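Local coordinates for protein phosphonate monoester hydrolase (Ruegeria pomeroyi, PDB 4UPK) that is a hydrolase of the sulfatase family, in the alkaline phosphatase clan, found here in an assembly of four protein chains, at residues Phe152-Arg155 and Gly156-Glu159; Glu162-Leu165 and Glu166-Tyr169; Tyr169-Gln172 and Ser173-Lys176; Phe182-Tyr185 and Ala186-Tyr189; Thr214-Leu217 and Thr218-Leu222. One frame throughout, in Å; residues are numbered along the deposited sequence.

Contact 1: Phe152-Arg155 and Gly156-Glu159; sequences FPMR and GFHE
Met154 meets the ring of Phe157 twice along one edge, with its thioether and with its own carbonyl oxygen. The sulfur is the more unusual partner. Met154 SD stands 5.5 Å from the centroid of the Phe157 ring and 89° off the ring normal, a Met-aromatic contact made at the rim and not over a face; its nearest ring atom is Phe157 CE2, 4.2 Å from Met154 SD. The chain starts with Met154 CG turned away from the backbone N (chi1 -174°), runs straight through SD and bends only at the terminal methyl. Closer to the backbone, Met154 CB touches Phe157 CD2 at 3.9 Å, while Met154 O lies in the ring plane, 3.8 Å from Phe157 CD2. That oxygen also takes the N-H of Phe157 at 3.1 Å from Phe157 N, closing a type II beta turn from Met154 to Phe157. Gly156 fills the third position of the turn with phi at 106°, a positive value at which a side chain would be jammed against the carbonyl O of Arg155. The turn delivers the chain into strand 158-162, which runs parallel to strand 125-127 in the large mixed sheet. Past the turn the ends come together again: Pro153 CG lies 3.8 Å from Glu159 OE2. This carboxylate oxygen is paired in a salt bridge with Arg164, and Glu159 OE1 is hydrogen-bonded to His158 NE2 of the second subunit. Arg155 points away with an extended chain, and its NH1 donates to His109 O.

Contact 2: Glu162-Leu165 and Glu166-Tyr169; sequences EMRL and EMSY
Arg164 O accepts Met167 N at 2.9 Å, closing a type I beta turn that folds residues 162-165 back on 166-169, the two runs pointing 145° apart. Beyond the turn the CA atoms of Met163 and Ser168 come to 4.4 Å. Ser168 OG reaches the same Arg164 O at 2.8 Å, from the face of the carbonyl plane opposite to Met167 N, and this oxygen is therefore gripped twice, from above and from below. The Glu162 carboxylate bridges two neighbouring N-H groups through its syn lone pairs: OE1 takes Tyr169 N at 3.0 Å and OE2 takes Ser168 N at 2.9 Å. Glu162 OE2 also receives Arg164 N on its anti side, somewhat out of the carboxylate plane, 3.1 Å away and almost straight. A bend at chi2 (-89°) folds the Glu162 chain over to these donors. Met167 crosses Glu162 at about a right angle, its CB 3.3 Å from Glu162 OE2, and runs beside Arg164, setting SD over one face of the guanidinium, whose NH2 is paired with Glu159. Ser168 stands at the N-cap position, though its hydroxyl makes no capping bond. The arrangement is a tight beta-to-alpha connection, a turn that carries strand 158-162 directly into helix 169-177.

Contact 3: Tyr169-Gln172 and Ser173-Lys176; sequences YPWQ and SHLK
Leu175 lays one methyl over the indole of Trp171, one helical turn earlier. Leu175 CD1 sits 3.8 Å from the centroid of the Trp171 six-membered ring and 17° off its normal, a CH-pi contact over the face; the closest ring atom is Trp171 CE2, 3.6 Å from Leu175 CD1. The two side chains slant across each other. Trp171 sends its CG away from the backbone N (chi1 -177°), which swings the ring along the helix toward its later residues, whereas Leu175 starts beside its own N. Such i to i+4 pairs belong to the alpha helix 169-177, and Leu175 N donates to Trp171 O at 3.1 Å along the same spacing. The polar counterpart is Ser173, whose OG folds back onto Tyr169 O at 2.9 Å, above the carbonyl plane, while Ser173 N-H donates to the same oxygen. Ser173 OG further bonds to Ala227 N of the second subunit, and this side of the helix faces the neighbouring chain. Trp171 NE1 donates to Asp211 O, and the Gln172 amide turns back to Met167 O. The His174 ring meets that of Phe216 on helix 213-224; His174 ND1 comes obliquely to 4.3 Å from Trp171 CD1 and is buried with no polar partner in the model.

Contact 4: Phe182-Tyr185 and Ala186-Tyr189; sequences FDDY and AQVY
Tyr185 and Tyr189 form the tight end of this contact, the edge of Tyr189 directed at the face of Tyr185 in an offset edge-to-face pair. Their centroids are 5.2 Å apart, their planes inclined at 65°, and Tyr189 CE2 comes to 3.4 Å from Tyr185 CE1. The hydroxyl oxygens lie only 2.5 Å apart, Tyr185 OH to Tyr189 OH, a separation so short that it is doubtful in detail, with the proton unassigned; Tyr185 OH also hydrogen-bonds to Leu165 O. Next to this pair, Val188 CG2 lies over one face of the Phe182 ring, 3.7 Å from the ring centroid, in a CH-pi contact. Phe182 reaches it with CG in the crowded position between N and carbonyl carbon (chi1 65°). The backbone between is a short helix-like turn in the loop from helix 169-177 to helix 213-224: Gln187 N donates to Asp184 O and Val188 N to Tyr185 O, both three residues back. The opposite character shows at Asp183, Asp184, Ala186 and Gln187, all exposed. There the extended Gln187 chain returns across the turn so that its OE1 accepts Asp183 N at 3.0 Å, from above the amide plane. One water donates to both Asp183 OD1, at 2.7 Å, and Gln187 OE1.

Contact 5: Thr214-Leu217 and Thr218-Leu222; sequences TAFL and TDQFL
Thr214 O is gripped twice by Thr218: the hydroxyl OG1 donates to it at 2.7 Å, and the Thr218 N-H adds a weak bond at 3.3 Å. This is the i to i+4 pattern of alpha helix 213-224, which lies against strand 234-239 of the large mixed sheet and against helix 303-333, a layering in keeping with the alpha/beta fold of the alkaline phosphatase clan. Thr218 OG1 lies beside its own backbone N, which bends it back toward the preceding turn, and it has a second partner in Tyr239 OH. The next rungs are ordinary helix bonds, such as Asp219 N to Ala215 O at 2.9 Å. The Asp219 carboxylate leads to Arg326 of helix 303-333, a salt bridge through OD1. Where side chains meet, Gln220 lies over one face of the Phe216 ring, its amide plane only 12° from that of the ring. Gln220 CG makes a CH-pi contact 3.9 Å from the centroid of the Phe216 ring, 24° off its normal. A bend at chi2 (-34°) folds the amide flat across the ring, and Gln220 OE1 ends over the same face, 3.6 Å from Phe216 CE1.

How the contacts relate
The five contacts follow one another along the sulfatase-family part of the chain. Contact 1 leads into strand 158-162, contact 2 joins that strand to helix 169-177, contact 3 lies on this helix, contact 4 in the loop after it and contact 5 on helix 213-224. Contacts 2 and 3 share Tyr169, with centres about 10 Å apart. Contact 2 is the middle piece, touching all four others, whereas contacts 1 and 4 are about 27 Å apart between centres. Phe216 of helix 213-224 packs against Trp171 of helix 169-177 and against Met163 of the loop before it. Contacts 1, 2, 3 and 5 also reach the second subunit, so this part of the fold contributes to the assembly interface.

Contact 1: Phe152-Arg155 and Gly156-Glu159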
loop_
_atom_site.group_PDB
_atom_site.type_symbol
_atom_site.label_atom_id
_atom_site.label_comp_id
_atom_site.label_asym_id
_atom_site.label_seq_id
_atom_site.Cartn_x
_atom_site.Cartn_y
_atom_site.Cartn_z
ATOM N N PHE A 152 -7.228 -21.315 -0.150
ATOM C CA PHE A 152 -6.036 -20.632 0.351
ATOM C C PHE A 152 -6.191 -20.010 1.770
ATOM O O PHE A 152 -7.253 -19.437 2.047
ATOM C CB PHE A 152 -5.541 -19.595 -0.675
ATOM C CG PHE A 152 -4.058 -19.338 -0.567
ATOM C CD1 PHE A 152 -3.140 -20.242 -1.092
ATOM C CD2 PHE A 152 -3.576 -18.229 0.124
ATOM C CE1 PHE A 152 -1.765 -20.034 -0.945
ATOM C CE2 PHE A 152 -2.205 -18.030 0.291
ATOM C CZ PHE A 152 -1.304 -18.926 -0.256
ATOM N N PRO A 153 -5.160 -20.128 2.675
ATOM C CA PRO A 153 -5.284 -19.528 4.018
ATOM C C PRO A 153 -5.364 -17.997 4.044
ATOM O O PRO A 153 -4.642 -17.295 3.331
ATOM C CB PRO A 153 -4.059 -20.053 4.769
ATOM C CG PRO A 153 -3.064 -20.338 3.702
ATOM C CD PRO A 153 -3.854 -20.814 2.522
ATOM N N MET A 154 -6.249 -17.505 4.912
ATOM C CA MET A 154 -6.547 -16.108 5.163
ATOM C C MET A 154 -5.332 -15.381 5.755
ATOM O O MET A 154 -4.614 -15.936 6.591
ATOM C CB MET A 154 -7.740 -16.028 6.131
ATOM C CG MET A 154 -8.266 -14.645 6.371
ATOM S SD MET A 154 -9.693 -14.697 7.477
ATOM C CE MET A 154 -11.008 -14.512 6.327
ATOM N N ARG A 155 -5.129 -14.126 5.303
ATOM C CA ARG A 155 -4.121 -13.169 5.733
ATOM C C ARG A 155 -4.137 -13.060 7.268
ATOM O O ARG A 155 -5.200 -12.829 7.863
ATOM C CB ARG A 155 -4.448 -11.795 5.108
ATOM C CG ARG A 155 -3.503 -10.671 5.495
ATOM C CD ARG A 155 -4.064 -9.298 5.198
ATOM N NE ARG A 155 -3.107 -8.271 5.612
ATOM C CZ ARG A 155 -3.217 -6.974 5.341
ATOM N NH1 ARG A 155 -4.255 -6.517 4.648
ATOM N NH2 ARG A 155 -2.284 -6.123 5.752
ATOM N N GLY A 156 -2.965 -13.240 7.879
ATOM C CA GLY A 156 -2.813 -13.178 9.323
ATOM C C GLY A 156 -2.625 -14.540 9.952
ATOM O O GLY A 156 -1.956 -14.650 10.979
ATOM N N PHE A 157 -3.208 -15.595 9.347
ATOM C CA PHE A 157 -3.081 -16.960 9.858
ATOM C C PHE A 157 -1.732 -17.545 9.539
ATOM O O PHE A 157 -1.235 -17.412 8.416
ATOM C CB PHE A 157 -4.204 -17.884 9.346
ATOM C CG PHE A 157 -5.495 -17.821 10.129
ATOM C CD1 PHE A 157 -5.620 -18.472 11.353
ATOM C CD2 PHE A 157 -6.586 -17.112 9.646
ATOM C CE1 PHE A 157 -6.812 -18.402 12.093
ATOM C CE2 PHE A 157 -7.780 -17.044 10.381
ATOM C CZ PHE A 157 -7.886 -17.696 11.598
ATOM N N HIS A 158 -1.128 -18.182 10.545
ATOM C CA HIS A 158 0.149 -18.831 10.394
ATOM C C HIS A 158 -0.163 -20.321 10.311
ATOM O O HIS A 158 -0.627 -20.937 11.275
ATOM C CB HIS A 158 1.118 -18.488 11.527
ATOM C CG HIS A 158 2.533 -18.861 11.208
ATOM N ND1 HIS A 158 3.423 -17.932 10.690
ATOM C CD2 HIS A 158 3.164 -20.052 11.332
ATOM C CE1 HIS A 158 4.568 -18.580 10.529
ATOM N NE2 HIS A 158 4.465 -19.858 10.912
ATOM N N GLU A 159 0.008 -20.871 9.108
ATOM C CA GLU A 159 -0.296 -22.261 8.837
ATOM C C GLU A 159 0.769 -23.203 9.397
ATOM O O GLU A 159 1.930 -23.102 9.022
ATOM C CB GLU A 159 -0.495 -22.461 7.336
ATOM C CG GLU A 159 -1.169 -23.762 6.977
ATOM C CD GLU A 159 -1.203 -23.963 5.482
ATOM O OE1 GLU A 159 -0.121 -24.182 4.896
ATOM O OE2 GLU A 159 -2.308 -23.910 4.894
#

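Contact 2: Glu162-Leu165 and Glu166-Tyr169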
loop_
_atom_site.group_PDB
_atom_site.type_symbol
_atom_site.label_atom_id
_atom_site.label_comp_id
_atom_site.label_asym_id
_atom_site.label_seq_id
_atom_site.Cartn_x
_atom_site.Cartn_y
_atom_site.Cartn_z
ATOM N N GLU A 162 -1.265 -27.813 6.663
ATOM C CA GLU A 162 -2.153 -27.577 5.534
ATOM C C GLU A 162 -3.065 -28.800 5.420
ATOM O O GLU A 162 -2.587 -29.931 5.300
ATOM C CB GLU A 162 -1.343 -27.374 4.229
ATOM C CG GLU A 162 -2.191 -27.231 2.963
ATOM C CD GLU A 162 -2.527 -28.522 2.238
ATOM O OE1 GLU A 162 -1.585 -29.268 1.887
ATOM O OE2 GLU A 162 -3.733 -28.797 2.029
ATOM N N MET A 163 -4.371 -28.568 5.422
ATOM C CA MET A 163 -5.348 -29.640 5.315
ATOM C C MET A 163 -6.642 -29.128 4.689
ATOM O O MET A 163 -7.686 -29.038 5.343
ATOM C CB MET A 163 -5.559 -30.368 6.654
ATOM C CG MET A 163 -6.433 -31.623 6.554
ATOM S SD MET A 163 -5.587 -33.213 6.804
ATOM C CE MET A 163 -4.679 -32.861 8.036
ATOM N N ARG A 164 -6.546 -28.804 3.395
ATOM C CA ARG A 164 -7.665 -28.391 2.572
ATOM C C ARG A 164 -8.066 -29.635 1.770
ATOM O O ARG A 164 -7.191 -30.352 1.281
ATOM C CB ARG A 164 -7.254 -27.252 1.619
ATOM C CG ARG A 164 -6.439 -26.162 2.270
ATOM C CD ARG A 164 -5.618 -25.432 1.232
ATOM N NE ARG A 164 -4.365 -24.954 1.809
ATOM C CZ ARG A 164 -3.504 -24.168 1.181
ATOM N NH1 ARG A 164 -3.754 -23.749 -0.053
ATOM N NH2 ARG A 164 -2.382 -23.796 1.778
ATOM N N LEU A 165 -9.389 -29.871 1.625
ATOM C CA LEU A 165 -9.981 -31.013 0.940
ATOM C C LEU A 165 -9.410 -31.325 -0.446
ATOM O O LEU A 165 -9.057 -32.473 -0.702
ATOM C CB LEU A 165 -11.521 -30.959 0.966
ATOM C CG LEU A 165 -12.295 -32.105 0.285
ATOM C CD1 LEU A 165 -12.034 -33.459 0.961
ATOM C CD2 LEU A 165 -13.785 -31.790 0.238
ATOM N N GLU A 166 -9.251 -30.329 -1.299
ATOM C CA GLU A 166 -8.712 -30.539 -2.654
ATOM C C GLU A 166 -7.173 -30.655 -2.702
ATOM O O GLU A 166 -6.613 -30.994 -3.755
ATOM C CB GLU A 166 -9.241 -29.478 -3.647
ATOM C CG GLU A 166 -10.772 -29.423 -3.789
ATOM C CD GLU A 166 -11.527 -30.706 -4.122
ATOM O OE1 GLU A 166 -11.106 -31.431 -5.054
ATOM O OE2 GLU A 166 -12.556 -30.975 -3.461
ATOM N N MET A 167 -6.497 -30.439 -1.552
ATOM C CA MET A 167 -5.040 -30.552 -1.461
ATOM C C MET A 167 -4.578 -31.650 -0.470
ATOM O O MET A 167 -4.372 -32.799 -0.891
ATOM C CB MET A 167 -4.424 -29.188 -1.149
ATOM C CG MET A 167 -2.971 -29.125 -1.474
ATOM S SD MET A 167 -2.368 -27.438 -1.391
ATOM C CE MET A 167 -0.637 -27.734 -1.679
ATOM N N SER A 168 -4.441 -31.298 0.838
ATOM C CA SER A 168 -4.039 -32.204 1.924
ATOM C C SER A 168 -2.728 -32.943 1.645
ATOM O O SER A 168 -2.653 -34.162 1.832
ATOM C CB SER A 168 -5.173 -33.164 2.292
ATOM O OG SER A 168 -6.251 -32.439 2.861
ATOM N N TYR A 169 -1.685 -32.194 1.196
ATOM C CA TYR A 169 -0.367 -32.753 0.882
ATOM C C TYR A 169 0.298 -33.459 2.068
ATOM O O TYR A 169 0.727 -34.596 1.876
ATOM C CB TYR A 169 0.539 -31.748 0.139
ATOM C CG TYR A 169 0.224 -31.613 -1.344
ATOM C CD1 TYR A 169 -0.984 -32.070 -1.868
ATOM C CD2 TYR A 169 1.119 -30.992 -2.213
ATOM C CE1 TYR A 169 -1.301 -31.898 -3.213
ATOM C CE2 TYR A 169 0.822 -30.837 -3.568
ATOM C CZ TYR A 169 -0.391 -31.287 -4.063
ATOM O OH TYR A 169 -0.684 -31.147 -5.397
#

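Contact 3: Tyr169-Gln172 and Ser173-Lys176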
loop_
_atom_site.group_PDB
_atom_site.type_symbol
_atom_site.label_atom_id
_atom_site.label_comp_id
_atom_site.label_asym_id
_atom_site.label_seq_id
_atom_site.Cartn_x
_atom_site.Cartn_y
_atom_site.Cartn_z
ATOM N N TYR A 169 -1.685 -32.194 1.196
ATOM C CA TYR A 169 -0.367 -32.753 0.882
ATOM C C TYR A 169 0.298 -33.459 2.068
ATOM O O TYR A 169 0.727 -34.596 1.876
ATOM C CB TYR A 169 0.539 -31.748 0.139
ATOM C CG TYR A 169 0.224 -31.613 -1.344
ATOM C CD1 TYR A 169 -0.984 -32.070 -1.868
ATOM C CD2 TYR A 169 1.119 -30.992 -2.213
ATOM C CE1 TYR A 169 -1.301 -31.898 -3.213
ATOM C CE2 TYR A 169 0.822 -30.837 -3.568
ATOM C CZ TYR A 169 -0.391 -31.287 -4.063
ATOM O OH TYR A 169 -0.684 -31.147 -5.397
ATOM N N PRO A 170 0.298 -32.887 3.311
ATOM C CA PRO A 170 0.839 -33.632 4.466
ATOM C C PRO A 170 0.136 -34.986 4.677
ATOM O O PRO A 170 0.818 -35.984 4.866
ATOM C CB PRO A 170 0.579 -32.675 5.648
ATOM C CG PRO A 170 0.561 -31.311 5.029
ATOM C CD PRO A 170 -0.148 -31.536 3.730
ATOM N N TRP A 171 -1.221 -35.027 4.623
ATOM C CA TRP A 171 -1.993 -36.265 4.782
ATOM C C TRP A 171 -1.762 -37.240 3.628
ATOM O O TRP A 171 -1.590 -38.429 3.883
ATOM C CB TRP A 171 -3.495 -36.008 5.019
ATOM C CG TRP A 171 -4.291 -37.266 5.257
ATOM C CD1 TRP A 171 -4.015 -38.252 6.166
ATOM C CD2 TRP A 171 -5.438 -37.717 4.515
ATOM N NE1 TRP A 171 -4.944 -39.253 6.075
ATOM C CE2 TRP A 171 -5.821 -38.963 5.059
ATOM C CE3 TRP A 171 -6.192 -37.180 3.449
ATOM C CZ2 TRP A 171 -6.930 -39.675 4.590
ATOM C CZ3 TRP A 171 -7.296 -37.889 2.986
ATOM C CH2 TRP A 171 -7.664 -39.113 3.566
ATOM N N GLN A 172 -1.690 -36.742 2.377
ATOM C CA GLN A 172 -1.410 -37.575 1.192
ATOM C C GLN A 172 -0.047 -38.201 1.287
ATOM O O GLN A 172 0.115 -39.351 0.868
ATOM C CB GLN A 172 -1.521 -36.782 -0.124
ATOM C CG GLN A 172 -2.963 -36.475 -0.586
ATOM C CD GLN A 172 -2.974 -36.181 -2.070
ATOM O OE1 GLN A 172 -2.633 -37.035 -2.902
ATOM N NE2 GLN A 172 -3.431 -35.001 -2.446
ATOM N N SER A 173 0.944 -37.455 1.829
ATOM C CA SER A 173 2.320 -37.952 1.997
ATOM C C SER A 173 2.397 -38.982 3.138
ATOM O O SER A 173 3.072 -39.986 2.986
ATOM C CB SER A 173 3.290 -36.799 2.208
ATOM O OG SER A 173 3.239 -35.919 1.100
ATOM N N HIS A 174 1.634 -38.783 4.222
ATOM C CA HIS A 174 1.499 -39.725 5.340
ATOM C C HIS A 174 1.011 -41.085 4.778
ATOM O O HIS A 174 1.601 -42.122 5.073
ATOM C CB HIS A 174 0.508 -39.170 6.396
ATOM C CG HIS A 174 0.304 -40.087 7.574
ATOM N ND1 HIS A 174 -0.900 -40.741 7.784
ATOM C CD2 HIS A 174 1.178 -40.473 8.530
ATOM C CE1 HIS A 174 -0.729 -41.453 8.884
ATOM N NE2 HIS A 174 0.510 -41.343 9.348
ATOM N N LEU A 175 0.004 -41.047 3.887
ATOM C CA LEU A 175 -0.568 -42.221 3.219
ATOM C C LEU A 175 0.428 -42.951 2.310
ATOM O O LEU A 175 0.493 -44.176 2.368
ATOM C CB LEU A 175 -1.876 -41.879 2.463
ATOM C CG LEU A 175 -3.078 -41.430 3.309
ATOM C CD1 LEU A 175 -4.162 -40.864 2.430
ATOM C CD2 LEU A 175 -3.650 -42.573 4.131
ATOM N N LYS A 176 1.207 -42.217 1.484
ATOM C CA LYS A 176 2.215 -42.834 0.621
ATOM C C LYS A 176 3.319 -43.485 1.460
ATOM O O LYS A 176 3.717 -44.617 1.163
ATOM C CB LYS A 176 2.807 -41.819 -0.370
ATOM C CG LYS A 176 1.913 -41.549 -1.578
ATOM C CD LYS A 176 2.304 -40.265 -2.330
ATOM C CE LYS A 176 1.186 -39.714 -3.192
ATOM N NZ LYS A 176 0.804 -40.632 -4.303
#

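Contact 4: Phe182-Tyr185 and Ala186-Tyr189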
loop_
_atom_site.group_PDB
_atom_site.type_symbol
_atom_site.label_atom_id
_atom_site.label_comp_id
_atom_site.label_asym_id
_atom_site.label_seq_id
_atom_site.Cartn_x
_atom_site.Cartn_y
_atom_site.Cartn_z
ATOM N N PHE A 182 -2.097 -45.811 -4.194
ATOM C CA PHE A 182 -3.037 -44.915 -4.881
ATOM C C PHE A 182 -2.309 -44.096 -5.935
ATOM O O PHE A 182 -1.303 -43.453 -5.638
ATOM C CB PHE A 182 -3.879 -44.039 -3.917
ATOM C CG PHE A 182 -3.135 -43.023 -3.081
ATOM C CD1 PHE A 182 -2.493 -43.400 -1.898
ATOM C CD2 PHE A 182 -3.095 -41.681 -3.458
ATOM C CE1 PHE A 182 -1.796 -42.460 -1.130
ATOM C CE2 PHE A 182 -2.434 -40.734 -2.669
ATOM C CZ PHE A 182 -1.781 -41.131 -1.513
ATOM N N ASP A 183 -2.779 -44.176 -7.177
ATOM C CA ASP A 183 -2.168 -43.453 -8.294
ATOM C C ASP A 183 -2.793 -42.075 -8.514
ATOM O O ASP A 183 -2.236 -41.260 -9.245
ATOM C CB ASP A 183 -2.196 -44.311 -9.568
ATOM C CG ASP A 183 -1.214 -45.466 -9.512
ATOM O OD1 ASP A 183 -1.581 -46.534 -8.969
ATOM O OD2 ASP A 183 -0.064 -45.288 -9.967
ATOM N N ASP A 184 -3.927 -41.816 -7.847
ATOM C CA ASP A 184 -4.704 -40.571 -7.891
ATOM C C ASP A 184 -5.257 -40.285 -6.497
ATOM O O ASP A 184 -5.650 -41.225 -5.798
ATOM C CB ASP A 184 -5.890 -40.739 -8.867
ATOM C CG ASP A 184 -5.808 -39.956 -10.161
ATOM O OD1 ASP A 184 -4.786 -40.098 -10.892
ATOM O OD2 ASP A 184 -6.791 -39.275 -10.492
ATOM N N TYR A 185 -5.316 -38.999 -6.107
ATOM C CA TYR A 185 -5.880 -38.556 -4.825
ATOM C C TYR A 185 -7.357 -38.984 -4.673
ATOM O O TYR A 185 -7.751 -39.373 -3.571
ATOM C CB TYR A 185 -5.729 -37.034 -4.654
ATOM C CG TYR A 185 -6.351 -36.427 -3.403
ATOM C CD1 TYR A 185 -6.283 -37.082 -2.170
ATOM C CD2 TYR A 185 -6.889 -35.146 -3.426
ATOM C CE1 TYR A 185 -6.823 -36.514 -1.018
ATOM C CE2 TYR A 185 -7.396 -34.552 -2.272
ATOM C CZ TYR A 185 -7.351 -35.231 -1.067
ATOM O OH TYR A 185 -7.869 -34.629 0.061
ATOM N N ALA A 186 -8.149 -38.965 -5.773
ATOM C CA ALA A 186 -9.567 -39.385 -5.753
ATOM C C ALA A 186 -9.791 -40.879 -5.367
ATOM O O ALA A 186 -10.869 -41.228 -4.891
ATOM C CB ALA A 186 -10.230 -39.078 -7.088
ATOM N N GLN A 187 -8.772 -41.740 -5.545
ATOM C CA GLN A 187 -8.837 -43.164 -5.200
ATOM C C GLN A 187 -8.910 -43.420 -3.682
ATOM O O GLN A 187 -9.431 -44.442 -3.252
ATOM C CB GLN A 187 -7.657 -43.930 -5.819
ATOM C CG GLN A 187 -7.696 -44.044 -7.349
ATOM C CD GLN A 187 -6.387 -44.559 -7.940
ATOM O OE1 GLN A 187 -5.583 -45.243 -7.280
ATOM N NE2 GLN A 187 -6.147 -44.246 -9.214
ATOM N N VAL A 188 -8.365 -42.499 -2.893
ATOM C CA VAL A 188 -8.309 -42.503 -1.420
ATOM C C VAL A 188 -9.746 -42.516 -0.791
ATOM O O VAL A 188 -9.957 -43.119 0.249
ATOM C CB VAL A 188 -7.468 -41.254 -0.972
ATOM C CG1 VAL A 188 -7.620 -40.937 0.512
ATOM C CG2 VAL A 188 -6.000 -41.391 -1.350
ATOM N N TYR A 189 -10.713 -41.873 -1.455
ATOM C CA TYR A 189 -12.101 -41.699 -0.996
ATOM C C TYR A 189 -13.090 -42.782 -1.434
ATOM O O TYR A 189 -14.265 -42.735 -1.050
ATOM C CB TYR A 189 -12.597 -40.300 -1.409
ATOM C CG TYR A 189 -11.803 -39.188 -0.776
ATOM C CD1 TYR A 189 -11.944 -38.889 0.577
ATOM C CD2 TYR A 189 -10.866 -38.465 -1.512
ATOM C CE1 TYR A 189 -11.201 -37.875 1.175
ATOM C CE2 TYR A 189 -10.117 -37.443 -0.924
ATOM C CZ TYR A 189 -10.296 -37.148 0.420
ATOM O OH TYR A 189 -9.596 -36.140 1.030
HETATM O O HOH W 1 -4.193 -46.776 -9.476
#

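Contact 5: Thr214-Leu217 and Thr218-Leu222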
loop_
_atom_site.group_PDB
_atom_site.type_symbol
_atom_site.label_atom_id
_atom_site.label_comp_id
_atom_site.label_asym_id
_atom_site.label_seq_id
_atom_site.Cartn_x
_atom_site.Cartn_y
_atom_site.Cartn_z
ATOM N N THR A 214 -9.149 -37.236 9.781
ATOM C CA THR A 214 -9.509 -36.779 11.135
ATOM C C THR A 214 -8.386 -37.040 12.136
ATOM O O THR A 214 -8.012 -36.119 12.861
ATOM C CB THR A 214 -10.840 -37.416 11.587
ATOM O OG1 THR A 214 -11.864 -37.083 10.640
ATOM C CG2 THR A 214 -11.257 -36.996 13.007
ATOM N N ALA A 215 -7.879 -38.304 12.195
ATOM C CA ALA A 215 -6.813 -38.757 13.102
ATOM C C ALA A 215 -5.511 -38.008 12.830
ATOM O O ALA A 215 -4.868 -37.526 13.762
ATOM C CB ALA A 215 -6.588 -40.261 12.953
ATOM N N PHE A 216 -5.136 -37.918 11.548
ATOM C CA PHE A 216 -3.920 -37.248 11.096
ATOM C C PHE A 216 -3.869 -35.779 11.516
ATOM O O PHE A 216 -2.821 -35.348 12.018
ATOM C CB PHE A 216 -3.711 -37.440 9.578
ATOM C CG PHE A 216 -2.519 -36.705 9.034
ATOM C CD1 PHE A 216 -1.245 -37.258 9.117
ATOM C CD2 PHE A 216 -2.653 -35.415 8.517
ATOM C CE1 PHE A 216 -0.123 -36.544 8.675
ATOM C CE2 PHE A 216 -1.534 -34.701 8.082
ATOM C CZ PHE A 216 -0.277 -35.275 8.145
ATOM N N LEU A 217 -4.972 -35.018 11.322
ATOM C CA LEU A 217 -5.013 -33.587 11.697
ATOM C C LEU A 217 -4.860 -33.391 13.204
ATOM O O LEU A 217 -4.095 -32.534 13.629
ATOM C CB LEU A 217 -6.280 -32.881 11.164
ATOM C CG LEU A 217 -6.340 -31.357 11.288
ATOM C CD1 LEU A 217 -5.170 -30.651 10.568
ATOM C CD2 LEU A 217 -7.623 -30.849 10.775
ATOM N N THR A 218 -5.533 -34.238 13.995
ATOM C CA THR A 218 -5.467 -34.282 15.459
ATOM C C THR A 218 -4.032 -34.598 15.893
ATOM O O THR A 218 -3.521 -33.965 16.826
ATOM C CB THR A 218 -6.461 -35.314 16.024
ATOM O OG1 THR A 218 -7.723 -35.116 15.383
ATOM C CG2 THR A 218 -6.613 -35.200 17.542
ATOM N N ASP A 219 -3.388 -35.569 15.212
ATOM C CA ASP A 219 -1.996 -35.928 15.470
ATOM C C ASP A 219 -1.056 -34.744 15.206
ATOM O O ASP A 219 -0.168 -34.510 16.010
ATOM C CB ASP A 219 -1.577 -37.159 14.647
ATOM C CG ASP A 219 -2.187 -38.485 15.079
ATOM O OD1 ASP A 219 -2.777 -38.545 16.185
ATOM O OD2 ASP A 219 -2.116 -39.435 14.303
ATOM N N GLN A 220 -1.293 -33.972 14.137
ATOM C CA GLN A 220 -0.510 -32.777 13.786
ATOM C C GLN A 220 -0.650 -31.662 14.829
ATOM O O GLN A 220 0.349 -31.035 15.186
ATOM C CB GLN A 220 -0.812 -32.286 12.360
ATOM C CG GLN A 220 -0.389 -33.258 11.235
ATOM C CD GLN A 220 0.862 -34.052 11.510
ATOM O OE1 GLN A 220 0.814 -35.243 11.849
ATOM N NE2 GLN A 220 2.008 -33.414 11.394
ATOM N N PHE A 221 -1.872 -31.464 15.354
ATOM C CA PHE A 221 -2.169 -30.543 16.464
ATOM C C PHE A 221 -1.371 -30.962 17.711
ATOM O O PHE A 221 -0.670 -30.142 18.304
ATOM C CB PHE A 221 -3.684 -30.559 16.776
ATOM C CG PHE A 221 -4.108 -29.708 17.944
ATOM C CD1 PHE A 221 -4.448 -28.366 17.761
ATOM C CD2 PHE A 221 -4.169 -30.243 19.230
ATOM C CE1 PHE A 221 -4.852 -27.576 18.852
ATOM C CE2 PHE A 221 -4.549 -29.447 20.323
ATOM C CZ PHE A 221 -4.894 -28.125 20.126
ATOM N N LEU A 222 -1.463 -32.253 18.088
ATOM C CA LEU A 222 -0.757 -32.807 19.252
ATOM C C LEU A 222 0.780 -32.917 19.083
ATOM O O LEU A 222 1.501 -32.948 20.084
ATOM C CB LEU A 222 -1.373 -34.137 19.692
ATOM C CG LEU A 222 -2.842 -34.084 20.122
ATOM C CD1 LEU A 222 -3.438 -35.486 20.183
ATOM C CD2 LEU A 222 -3.003 -33.378 21.446
#